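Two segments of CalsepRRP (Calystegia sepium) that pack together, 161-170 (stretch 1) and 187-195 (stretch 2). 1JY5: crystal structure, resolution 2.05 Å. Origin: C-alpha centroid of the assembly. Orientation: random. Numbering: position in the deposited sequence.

Stretch 1 (161-170) ALRVTPVVKC
Stretch 2, residues 187-195: QLQECPSTA

Residues 161-170 leave a helix at Leu162, pass through a loop and enter a strand at Val167 that continues beyond Cys170. Arg163 breaks the helical geometry with phi/psi of 76/13°; Val164 (-137/155°), Thr165 (-95/127°) and Pro166 (-82/167°) are extended, as are Val167 to Cys170 (phi -112 to -121°, psi 132 to 160°). Residues 187-195 are extended throughout, with phi/psi of -55/140° at Leu188, -145/173° at Gln189, -79/147° at Glu190 and -86/162° at Cys191. The touching parts run in broadly the same direction, their end-to-end vectors 32° apart; in register, Val164 is nearest Glu190, their CA atoms 5.5 Å apart. The contact buries 457 Å², both sides summed.

One direct hydrogen bond crosses the contact. Thr165 N donates to Glu190 OE1 at 3.0 Å, and its N-H...O angle of 169° is nearly linear. The CA-to-CB bond of Glu190 points sideways; chi1 and chi2 both m (-61°, -69°) fold the chain back so that the carboxylate reaches the backbone of the first segment.

Van der Waals contacts involve Leu162, Val164 and Val167. Leu188 (m, t) points toward the first segment: its CD1 makes an apolar contact with Leu162 CB at 4.1 Å and lies 3.6 Å from Leu162 O, while its CD2 makes an apolar contact with Val164 CG2 at 3.8 Å. Leu162 is also m, t. Val164 (m) points toward the second segment and places CG1 3.6 Å from Gln189 O. Farther along, Val167 (t) makes an apolar contact through CG2, 3.6 Å from Cys191 CB; Cys191 is m and is bonded covalently elsewhere in the structure. The alternation of Val167 toward the partner with Pro166 away fits an extended chain.

Four waters link polar backbone and side-chain atoms of the two segments. Water 1 donates to Gln189 O (2.8 Å) and Thr165 O (3.3 Å). Water 2 accepts from Cys191 N at 2.7 Å and lies 2.5 Å from Thr165 O and 2.9 Å from Glu190 OE1. Water 3 donates to Glu190 OE2 (2.6 Å) and is hydrogen-bonded to Thr165 OG1 at 2.6 Å, with Thr165 chi1 at m. Water 4 accepts from Lys169 NZ (3.2 Å) and donates to Ala195 O (2.9 Å) and Val168 O (3.3 Å); Lys169 is m, m, t, t.

Within the second segment, Gln189 (p, t) points away, and its NE2 donates to Glu190 O at 3.1 Å and 153°. Thr194 OG1 donates to Pro192 O at 2.7 Å, with chi1 off-well at -21°.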

# COMPACT_ATOMS: atom_id res chain seq x y z
N ALA A 161 -9.63 -14.13 7.33
CA ALA A 161 -8.63 -13.78 8.33
C ALA A 161 -8.87 -12.40 8.95
O ALA A 161 -8.63 -12.21 10.14
CB ALA A 161 -7.23 -13.84 7.71
N LEU A 162 -9.36 -11.45 8.16
CA LEU A 162 -9.59 -10.09 8.65
C LEU A 162 -11.05 -9.79 9.03
O LEU A 162 -11.31 -8.88 9.80
CB LEU A 162 -9.13 -9.07 7.61
CG LEU A 162 -7.70 -9.24 7.08
CD1 LEU A 162 -7.39 -8.17 6.04
CD2 LEU A 162 -6.72 -9.16 8.24
N ARG A 163 -11.98 -10.57 8.48
CA ARG A 163 -13.39 -10.38 8.74
C ARG A 163 -13.90 -9.17 7.95
O ARG A 163 -14.99 -8.66 8.19
CB ARG A 163 -13.65 -10.20 10.25
CG ARG A 163 -13.20 -11.41 11.08
CD ARG A 163 -13.08 -11.07 12.56
NE ARG A 163 -12.57 -12.21 13.34
CZ ARG A 163 -12.13 -12.13 14.59
NH1 ARG A 163 -12.13 -10.96 15.23
NH2 ARG A 163 -11.68 -13.22 15.21
N VAL A 164 -13.08 -8.71 7.01
CA VAL A 164 -13.47 -7.61 6.13
C VAL A 164 -13.00 -7.98 4.72
O VAL A 164 -12.07 -8.77 4.55
CB VAL A 164 -12.86 -6.24 6.56
CG1 VAL A 164 -13.53 -5.75 7.84
CG2 VAL A 164 -11.35 -6.35 6.75
N THR A 165 -13.66 -7.42 3.72
CA THR A 165 -13.32 -7.74 2.35
C THR A 165 -12.35 -6.72 1.76
O THR A 165 -12.58 -5.51 1.83
CB THR A 165 -14.61 -7.82 1.50
OG1 THR A 165 -15.47 -8.81 2.06
CG2 THR A 165 -14.28 -8.21 0.06
N PRO A 166 -11.24 -7.21 1.20
CA PRO A 166 -10.24 -6.33 0.60
C PRO A 166 -10.64 -5.94 -0.81
O PRO A 166 -11.56 -6.51 -1.39
CB PRO A 166 -8.99 -7.20 0.59
CG PRO A 166 -9.56 -8.56 0.29
CD PRO A 166 -10.76 -8.61 1.22
N VAL A 167 -9.96 -4.93 -1.34
CA VAL A 167 -10.20 -4.49 -2.70
C VAL A 167 -8.91 -4.91 -3.41
O VAL A 167 -7.82 -4.68 -2.88
CB VAL A 167 -10.40 -2.96 -2.78
CG1 VAL A 167 -10.55 -2.52 -4.23
CG2 VAL A 167 -11.66 -2.57 -2.00
N VAL A 168 -9.02 -5.56 -4.56
CA VAL A 168 -7.84 -6.00 -5.29
C VAL A 168 -7.79 -5.40 -6.70
O VAL A 168 -8.79 -5.36 -7.41
CB VAL A 168 -7.79 -7.54 -5.44
CG1 VAL A 168 -6.50 -7.94 -6.14
CG2 VAL A 168 -7.87 -8.21 -4.06
N LYS A 169 -6.60 -4.94 -7.09
CA LYS A 169 -6.38 -4.38 -8.41
C LYS A 169 -5.33 -5.24 -9.10
O LYS A 169 -4.38 -5.71 -8.46
CB LYS A 169 -5.88 -2.93 -8.30
CG LYS A 169 -6.79 -1.99 -7.51
CD LYS A 169 -8.18 -1.89 -8.13
CE LYS A 169 -9.00 -0.80 -7.45
NZ LYS A 169 -10.38 -0.74 -8.00
N CYS A 170 -5.49 -5.44 -10.40
CA CYS A 170 -4.57 -6.25 -11.18
C CYS A 170 -3.89 -5.51 -12.31
O CYS A 170 -4.36 -4.48 -12.78
CB CYS A 170 -5.28 -7.48 -11.74
SG CYS A 170 -5.62 -8.70 -10.45
N GLN A 187 -9.66 0.60 13.38
CA GLN A 187 -10.34 -0.70 13.39
C GLN A 187 -10.66 -1.06 11.95
O GLN A 187 -11.11 -0.22 11.17
CB GLN A 187 -11.66 -0.65 14.16
CG GLN A 187 -11.59 -0.18 15.60
CD GLN A 187 -12.97 -0.21 16.26
OE1 GLN A 187 -13.91 0.46 15.81
NE2 GLN A 187 -13.09 -1.00 17.33
N LEU A 188 -10.43 -2.32 11.60
CA LEU A 188 -10.73 -2.81 10.25
C LEU A 188 -12.18 -2.52 9.91
O LEU A 188 -13.05 -2.66 10.76
CB LEU A 188 -10.51 -4.32 10.19
CG LEU A 188 -9.07 -4.79 10.13
CD1 LEU A 188 -8.96 -6.23 10.58
CD2 LEU A 188 -8.59 -4.60 8.71
N GLN A 189 -12.44 -2.11 8.68
CA GLN A 189 -13.83 -1.89 8.26
C GLN A 189 -13.91 -2.28 6.80
O GLN A 189 -12.89 -2.58 6.17
CB GLN A 189 -14.23 -0.42 8.42
CG GLN A 189 -13.51 0.52 7.47
CD GLN A 189 -14.12 1.90 7.44
OE1 GLN A 189 -14.10 2.62 8.44
NE2 GLN A 189 -14.69 2.27 6.30
N GLU A 190 -15.12 -2.29 6.26
CA GLU A 190 -15.31 -2.63 4.86
C GLU A 190 -14.96 -1.39 4.05
O GLU A 190 -15.16 -0.26 4.50
CB GLU A 190 -16.77 -2.99 4.58
CG GLU A 190 -17.30 -4.20 5.35
CD GLU A 190 -16.68 -5.50 4.90
OE1 GLU A 190 -15.90 -5.48 3.92
OE2 GLU A 190 -16.98 -6.55 5.50
N CYS A 191 -14.42 -1.61 2.86
CA CYS A 191 -14.09 -0.52 1.97
C CYS A 191 -15.37 -0.22 1.19
O CYS A 191 -16.27 -1.05 1.15
CB CYS A 191 -13.01 -0.94 0.97
SG CYS A 191 -11.37 -1.29 1.63
N PRO A 192 -15.45 0.96 0.57
CA PRO A 192 -16.65 1.30 -0.20
C PRO A 192 -16.88 0.26 -1.30
O PRO A 192 -15.93 -0.32 -1.83
CB PRO A 192 -16.31 2.67 -0.79
CG PRO A 192 -15.45 3.27 0.28
CD PRO A 192 -14.54 2.12 0.65
N SER A 193 -18.15 0.02 -1.65
CA SER A 193 -18.48 -0.94 -2.69
C SER A 193 -17.77 -0.55 -3.98
O SER A 193 -17.82 0.60 -4.40
CB SER A 193 -19.99 -0.97 -2.96
OG SER A 193 -20.70 -1.39 -1.81
N THR A 194 -17.10 -1.52 -4.61
CA THR A 194 -16.39 -1.27 -5.86
C THR A 194 -16.49 -2.50 -6.74
O THR A 194 -16.48 -3.63 -6.25
CB THR A 194 -14.89 -0.98 -5.60
OG1 THR A 194 -14.71 -0.55 -4.25
CG2 THR A 194 -14.40 0.10 -6.54
N ALA A 195 -16.58 -2.29 -8.05
CA ALA A 195 -16.68 -3.39 -9.01
C ALA A 195 -15.34 -4.10 -9.19
O ALA A 195 -14.28 -3.47 -9.12
CB ALA A 195 -17.18 -2.87 -10.35
O HOH W 1 -11.26 -3.64 4.19
O HOH W 2 -14.63 -4.06 1.75
O HOH W 3 -16.46 -8.94 4.49
O HOH W 4 -11.47 -3.73 -8.37